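Local coordinates for ATP grasp ligase (Microcystis aeruginosa MRC, PDB 5IG9), which belongs to the ATP-grasp ligases and probably uses ATP to join carboxylates of a peptide substrate to acceptor groups, at residues R217-G222 against L275-I280; H250-P255 against L306-F311. One frame throughout, in Å; residues are numbered along the deposited sequence.

How the contacts relate
Following the chain from the N terminus, strand 214-221 is the first of its sheet to be reached and turns back into strand 224-231. The chain then reaches edge strand 254-255 by way of a partly unmodelled region, and helix 260-273 leads it into strand 277-284. There contact 1 closes its loop, setting 275-280 beside 217-222 in the middle of a five-stranded antiparallel sheet. Contact 2 starts within that loop, at 250-255, and closes beyond it, at 306-311, so the two loops cross. It ties the sheet's edge to the loop between helices 302-305 and 313-323. The contact centres lie about 17 Å apart, yet they touch where R217 CB packs 3.6 Å from W253 CZ3.

Contact 1 of 2, residues R217-G222 against L275-I280; sequences RITIVG and LNYGAI
With CG of Y277 anti to its backbone N (chi1 173°) and CG2 of T219 likewise anti to its own N, ring and methyl meet obliquely on one face of an antiparallel sheet, at the seam between strands 214-221 and 277-284 of this ATP-grasp ligase. Y277 CE1 lies 3.6 Å from T219 CG2, and V221 CG2 approaches the ring's edge. Tyrosine suits the site because its ring packs against these branched residues while its OH hydrogen-bonds to G299 O. An alanine here would probably leave G299 O without that donor and open a gap beside T219 and V221. On the same face, the A279 methyl sits over one face of the R217 guanidinium, toward its rim, with CB 3.3 Å from NH2; the guanidinium also forms a salt bridge with D281. The other face carries isoleucines, well suited to extended backbone: I220 CD1 meets I280 CD1 at 3.8 Å, and helix 260-273 packs here through L266 and M270. I218 and I280 exchange two nearly straight backbone hydrogen bonds. The hydrogen bond from I220 N to G278 O spans 3.0 Å, while the return hydrogen bond from G278 N is more bent, with an N-H...O angle of 137°. Where the strand ends, the positive phi of G222 favours glycine, and its N donates a hydrogen bond to N276 O at 2.7 Å, the donor standing 29° out of the carbonyl plane.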
loop_
_atom_site.group_PDB
_atom_site.type_symbol
_atom_site.label_atom_id
_atom_site.label_comp_id
_atom_site.label_asym_id
_atom_site.label_seq_id
_atom_site.Cartn_x
_atom_site.Cartn_y
_atom_site.Cartn_z
ATOM N N ARG A 217 7.562 -21.946 12.625
ATOM C CA ARG A 217 7.106 -20.576 12.843
ATOM C C ARG A 217 8.272 -19.791 13.420
ATOM O O ARG A 217 8.663 -20.008 14.568
ATOM C CB ARG A 217 5.897 -20.532 13.774
ATOM C CG ARG A 217 5.345 -19.133 14.002
ATOM C CD ARG A 217 4.705 -18.564 12.742
ATOM N NE ARG A 217 4.033 -17.291 12.997
ATOM C CZ ARG A 217 3.226 -16.687 12.132
ATOM N NH1 ARG A 217 2.987 -17.238 10.950
ATOM N NH2 ARG A 217 2.654 -15.532 12.448
ATOM N N ILE A 218 8.816 -18.878 12.628
ATOM C CA ILE A 218 10.042 -18.163 12.960
ATOM C C ILE A 218 9.706 -16.694 13.158
ATOM O O ILE A 218 9.262 -16.020 12.223
ATOM C CB ILE A 218 11.104 -18.348 11.868
ATOM C CG1 ILE A 218 11.310 -19.841 11.610
ATOM C CG2 ILE A 218 12.402 -17.666 12.261
ATOM C CD1 ILE A 218 12.095 -20.136 10.368
ATOM N N THR A 219 9.923 -16.199 14.371
ATOM C CA THR A 219 9.682 -14.806 14.719
ATOM C C THR A 219 11.023 -14.137 14.984
ATOM O O THR A 219 11.788 -14.591 15.840
ATOM C CB THR A 219 8.772 -14.694 15.942
ATOM O OG1 THR A 219 7.589 -15.467 15.729
ATOM C CG2 THR A 219 8.383 -13.252 16.173
ATOM N N ILE A 220 11.307 -13.067 14.249
ATOM C CA ILE A 220 12.579 -12.364 14.334
ATOM C C ILE A 220 12.323 -10.967 14.876
ATOM O O ILE A 220 11.455 -10.251 14.364
ATOM C CB ILE A 220 13.281 -12.298 12.966
ATOM C CG1 ILE A 220 13.622 -13.711 12.483
ATOM C CG2 ILE A 220 14.526 -11.429 13.051
ATOM C CD1 ILE A 220 14.201 -13.754 11.091
ATOM N N VAL A 221 13.075 -10.585 15.906
ATOM C CA VAL A 221 13.017 -9.243 16.477
ATOM C C VAL A 221 14.432 -8.679 16.444
ATOM O O VAL A 221 15.278 -9.061 17.265
ATOM C CB VAL A 221 12.466 -9.238 17.908
ATOM C CG1 VAL A 221 12.244 -7.813 18.378
ATOM C CG2 VAL A 221 11.181 -10.045 17.992
ATOM N N GLY A 222 14.689 -7.764 15.511
ATOM C CA GLY A 222 16.034 -7.262 15.313
ATOM C C GLY A 222 16.907 -8.315 14.666
ATOM O O GLY A 222 16.809 -8.557 13.461
ATOM N N LEU A 275 13.437 -4.750 7.630
ATOM C CA LEU A 275 12.548 -5.066 8.734
ATOM C C LEU A 275 13.335 -5.399 9.993
ATOM O O LEU A 275 14.417 -5.988 9.936
ATOM C CB LEU A 275 11.632 -6.238 8.378
ATOM C CG LEU A 275 10.656 -6.011 7.223
ATOM C CD1 LEU A 275 9.770 -7.230 7.024
ATOM C CD2 LEU A 275 9.816 -4.767 7.460
ATOM N N ASN A 276 12.776 -5.007 11.138
ATOM C CA ASN A 276 13.263 -5.463 12.433
ATOM C C ASN A 276 12.254 -6.345 13.158
ATOM O O ASN A 276 12.514 -6.752 14.295
ATOM C CB ASN A 276 13.655 -4.269 13.315
ATOM C CG ASN A 276 15.015 -3.696 12.950
ATOM O OD1 ASN A 276 16.027 -4.398 12.979
ATOM N ND2 ASN A 276 15.041 -2.416 12.598
ATOM N N TYR A 277 11.114 -6.645 12.538
ATOM C CA TYR A 277 10.198 -7.670 13.017
ATOM C C TYR A 277 9.654 -8.430 11.820
ATOM O O TYR A 277 9.458 -7.859 10.745
ATOM C CB TYR A 277 9.033 -7.091 13.836
ATOM C CG TYR A 277 7.984 -8.126 14.196
ATOM C CD1 TYR A 277 8.123 -8.916 15.331
ATOM C CD2 TYR A 277 6.866 -8.324 13.393
ATOM C CE1 TYR A 277 7.174 -9.869 15.658
ATOM C CE2 TYR A 277 5.913 -9.274 13.713
ATOM C CZ TYR A 277 6.073 -10.043 14.846
ATOM O OH TYR A 277 5.128 -10.988 15.172
ATOM N N GLY A 278 9.413 -9.724 12.014
ATOM C CA GLY A 278 8.851 -10.543 10.957
ATOM C C GLY A 278 8.431 -11.923 11.414
ATOM O O GLY A 278 9.147 -12.574 12.179
ATOM N N ALA A 279 7.269 -12.380 10.959
ATOM C CA ALA A 279 6.813 -13.741 11.212
ATOM C C ALA A 279 6.994 -14.542 9.929
ATOM O O ALA A 279 6.321 -14.282 8.926
ATOM C CB ALA A 279 5.361 -13.762 11.680
ATOM N N ILE A 280 7.911 -15.506 9.964
ATOM C CA ILE A 280 8.313 -16.274 8.793
ATOM C C ILE A 280 7.766 -17.686 8.913
ATOM O O ILE A 280 7.835 -18.302 9.982
ATOM C CB ILE A 280 9.844 -16.294 8.630
ATOM C CG1 ILE A 280 10.382 -14.866 8.558
ATOM C CG2 ILE A 280 10.245 -17.100 7.398
ATOM C CD1 ILE A 280 11.868 -14.793 8.329
#

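Contact 2 of 2, residues H250-P255 against L306-F311; sequences HQQWQP and LYPPYF
P308 and P309 pack against Q252, W253 and P255 at the surface, where a type VI turn with a cis bond between the two prolines, spanning Y307 to Y310, meets edge strand 254-255 and the residues leading into it. The turn begins at Y307, whose O accepts the backbone hydrogen bond from Y310 N. Next comes P308: the Q252 side chain, extended beyond CG, crosses the proline ring at about a right angle and sets NE2 3.6 Å from P308 CG. The carbonyl of P308 comes next, its O 3.6 Å from W253 CB; the indole turns instead to W303, A228 and I230. P309 follows, and its compact ring touches two neighbours, with CD 4.0 Å from W253 CB and CB 3.6 Å from P255 CD, the two proline side chains lying alongside, running opposite ways. Proline suits both places, having no N-H to satisfy and, at P309, accepting the cis bond readily. Y310 then folds its ring back over the turn, with P308 N above its centre. Last, F311 lays one ring face against P309 CG, toward the rim, while its CZ stands 4.5 Å from P255 CA.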
loop_
_atom_site.group_PDB
_atom_site.type_symbol
_atom_site.label_atom_id
_atom_site.label_comp_id
_atom_site.label_asym_id
_atom_site.label_seq_id
_atom_site.Cartn_x
_atom_site.Cartn_y
_atom_site.Cartn_z
ATOM N N HIS A 250 -0.831 -36.457 21.356
ATOM C CA HIS A 250 -1.062 -35.223 20.618
ATOM C C HIS A 250 0.265 -34.535 20.308
ATOM O O HIS A 250 1.330 -35.129 20.475
ATOM C CB HIS A 250 -1.979 -34.286 21.406
ATOM C CG HIS A 250 -1.346 -33.717 22.637
ATOM N ND1 HIS A 250 -0.839 -32.436 22.686
ATOM C CD2 HIS A 250 -1.129 -34.255 23.860
ATOM C CE1 HIS A 250 -0.342 -32.208 23.888
ATOM N NE2 HIS A 250 -0.504 -33.296 24.619
ATOM N N GLN A 251 0.200 -33.282 19.859
ATOM C CA GLN A 251 1.398 -32.543 19.489
ATOM C C GLN A 251 1.212 -31.076 19.851
ATOM O O GLN A 251 0.089 -30.597 20.025
ATOM C CB GLN A 251 1.705 -32.684 17.992
ATOM C CG GLN A 251 3.186 -32.762 17.669
ATOM C CD GLN A 251 3.679 -34.192 17.564
ATOM O OE1 GLN A 251 2.940 -35.085 17.148
ATOM N NE2 GLN A 251 4.931 -34.418 17.944
ATOM N N GLN A 252 2.333 -30.367 19.962
ATOM C CA GLN A 252 2.309 -28.940 20.252
ATOM C C GLN A 252 3.627 -28.335 19.790
ATOM O O GLN A 252 4.579 -29.048 19.468
ATOM C CB GLN A 252 2.058 -28.671 21.738
ATOM C CG GLN A 252 3.159 -29.168 22.655
ATOM C CD GLN A 252 2.786 -29.056 24.122
ATOM O OE1 GLN A 252 1.656 -29.352 24.510
ATOM N NE2 GLN A 252 3.735 -28.620 24.943
ATOM N N TRP A 253 3.670 -27.004 19.757
ATOM C CA TRP A 253 4.842 -26.309 19.243
ATOM C C TRP A 253 6.015 -26.449 20.204
ATOM O O TRP A 253 5.857 -26.348 21.423
ATOM C CB TRP A 253 4.526 -24.830 19.002
ATOM C CG TRP A 253 3.562 -24.593 17.877
ATOM C CD1 TRP A 253 2.200 -24.584 17.954
ATOM C CD2 TRP A 253 3.886 -24.333 16.504
ATOM N NE1 TRP A 253 1.656 -24.336 16.718
ATOM C CE2 TRP A 253 2.670 -24.181 15.810
ATOM C CE3 TRP A 253 5.084 -24.219 15.793
ATOM C CZ2 TRP A 253 2.619 -23.917 14.444
ATOM C CZ3 TRP A 253 5.031 -23.958 14.438
ATOM C CH2 TRP A 253 3.808 -23.807 13.777
ATOM N N GLN A 254 7.207 -26.690 19.671
ATOM C CA GLN A 254 8.384 -26.843 20.524
ATOM C C GLN A 254 9.597 -26.132 19.941
ATOM O O GLN A 254 9.706 -25.980 18.724
ATOM C CB GLN A 254 8.697 -28.325 20.739
ATOM C CG GLN A 254 8.801 -29.131 19.454
ATOM C CD GLN A 254 10.058 -29.975 19.396
ATOM O OE1 GLN A 254 10.126 -31.053 19.987
ATOM N NE2 GLN A 254 11.065 -29.488 18.679
ATOM N N PRO A 255 10.510 -25.694 20.805
ATOM C CA PRO A 255 11.705 -25.002 20.312
ATOM C C PRO A 255 12.396 -25.824 19.236
ATOM O O PRO A 255 12.305 -27.053 19.208
ATOM C CB PRO A 255 12.582 -24.864 21.564
ATOM C CG PRO A 255 11.635 -24.971 22.708
ATOM C CD PRO A 255 10.567 -25.926 22.258
ATOM N N LEU A 306 2.047 -17.030 25.047
ATOM C CA LEU A 306 1.116 -17.473 26.078
ATOM C C LEU A 306 0.910 -18.979 26.069
ATOM O O LEU A 306 0.357 -19.527 27.029
ATOM C CB LEU A 306 -0.234 -16.772 25.913
ATOM C CG LEU A 306 -0.204 -15.248 26.029
ATOM C CD1 LEU A 306 -1.618 -14.691 26.043
ATOM C CD2 LEU A 306 0.563 -14.827 27.274
ATOM N N TYR A 307 1.337 -19.653 25.013
ATOM C CA TYR A 307 1.247 -21.092 24.860
ATOM C C TYR A 307 2.631 -21.599 24.505
ATOM O O TYR A 307 3.516 -20.807 24.163
ATOM C CB TYR A 307 0.224 -21.455 23.770
ATOM C CG TYR A 307 -1.152 -20.895 24.039
ATOM C CD1 TYR A 307 -2.052 -21.572 24.851
ATOM C CD2 TYR A 307 -1.546 -19.684 23.490
ATOM C CE1 TYR A 307 -3.312 -21.062 25.101
ATOM C CE2 TYR A 307 -2.802 -19.164 23.735
ATOM C CZ TYR A 307 -3.681 -19.857 24.541
ATOM O OH TYR A 307 -4.932 -19.339 24.787
ATOM N N PRO A 308 2.873 -22.920 24.608
ATOM C CA PRO A 308 4.216 -23.432 24.306
ATOM C C PRO A 308 4.712 -23.009 22.930
ATOM O O PRO A 308 3.909 -22.893 22.004
ATOM C CB PRO A 308 4.030 -24.947 24.382
ATOM C CG PRO A 308 2.923 -25.125 25.363
ATOM C CD PRO A 308 1.983 -23.987 25.107
ATOM N N PRO A 309 6.017 -22.800 22.798
ATOM C CA PRO A 309 6.950 -22.977 23.916
ATOM C C PRO A 309 7.087 -21.749 24.811
ATOM O O PRO A 309 8.186 -21.472 25.292
ATOM C CB PRO A 309 8.278 -23.252 23.210
ATOM C CG PRO A 309 8.165 -22.515 21.919
ATOM C CD PRO A 309 6.717 -22.588 21.518
ATOM N N TYR A 310 5.990 -21.031 25.032
ATOM C CA TYR A 310 6.008 -19.843 25.878
ATOM C C TYR A 310 7.225 -18.964 25.599
ATOM O O TYR A 310 8.056 -18.741 26.479
ATOM C CB TYR A 310 5.981 -20.238 27.356
ATOM C CG TYR A 310 4.897 -21.228 27.709
ATOM C CD1 TYR A 310 3.566 -20.836 27.771
ATOM C CD2 TYR A 310 5.201 -22.553 27.984
ATOM C CE1 TYR A 310 2.570 -21.736 28.095
ATOM C CE2 TYR A 310 4.212 -23.461 28.309
ATOM C CZ TYR A 310 2.899 -23.047 28.363
ATOM O OH TYR A 310 1.910 -23.947 28.685
ATOM N N PHE A 311 7.325 -18.471 24.370
ATOM C CA PHE A 311 8.441 -17.618 23.981
ATOM C C PHE A 311 8.276 -16.210 24.545
ATOM O O PHE A 311 7.164 -15.675 24.575
ATOM C CB PHE A 311 8.560 -17.558 22.457
ATOM C CG PHE A 311 9.429 -18.634 21.873
ATOM C CD1 PHE A 311 10.684 -18.890 22.395
ATOM C CD2 PHE A 311 8.989 -19.389 20.799
ATOM C CE1 PHE A 311 11.487 -19.879 21.858
ATOM C CE2 PHE A 311 9.785 -20.380 20.257
ATOM C CZ PHE A 311 11.035 -20.626 20.787
#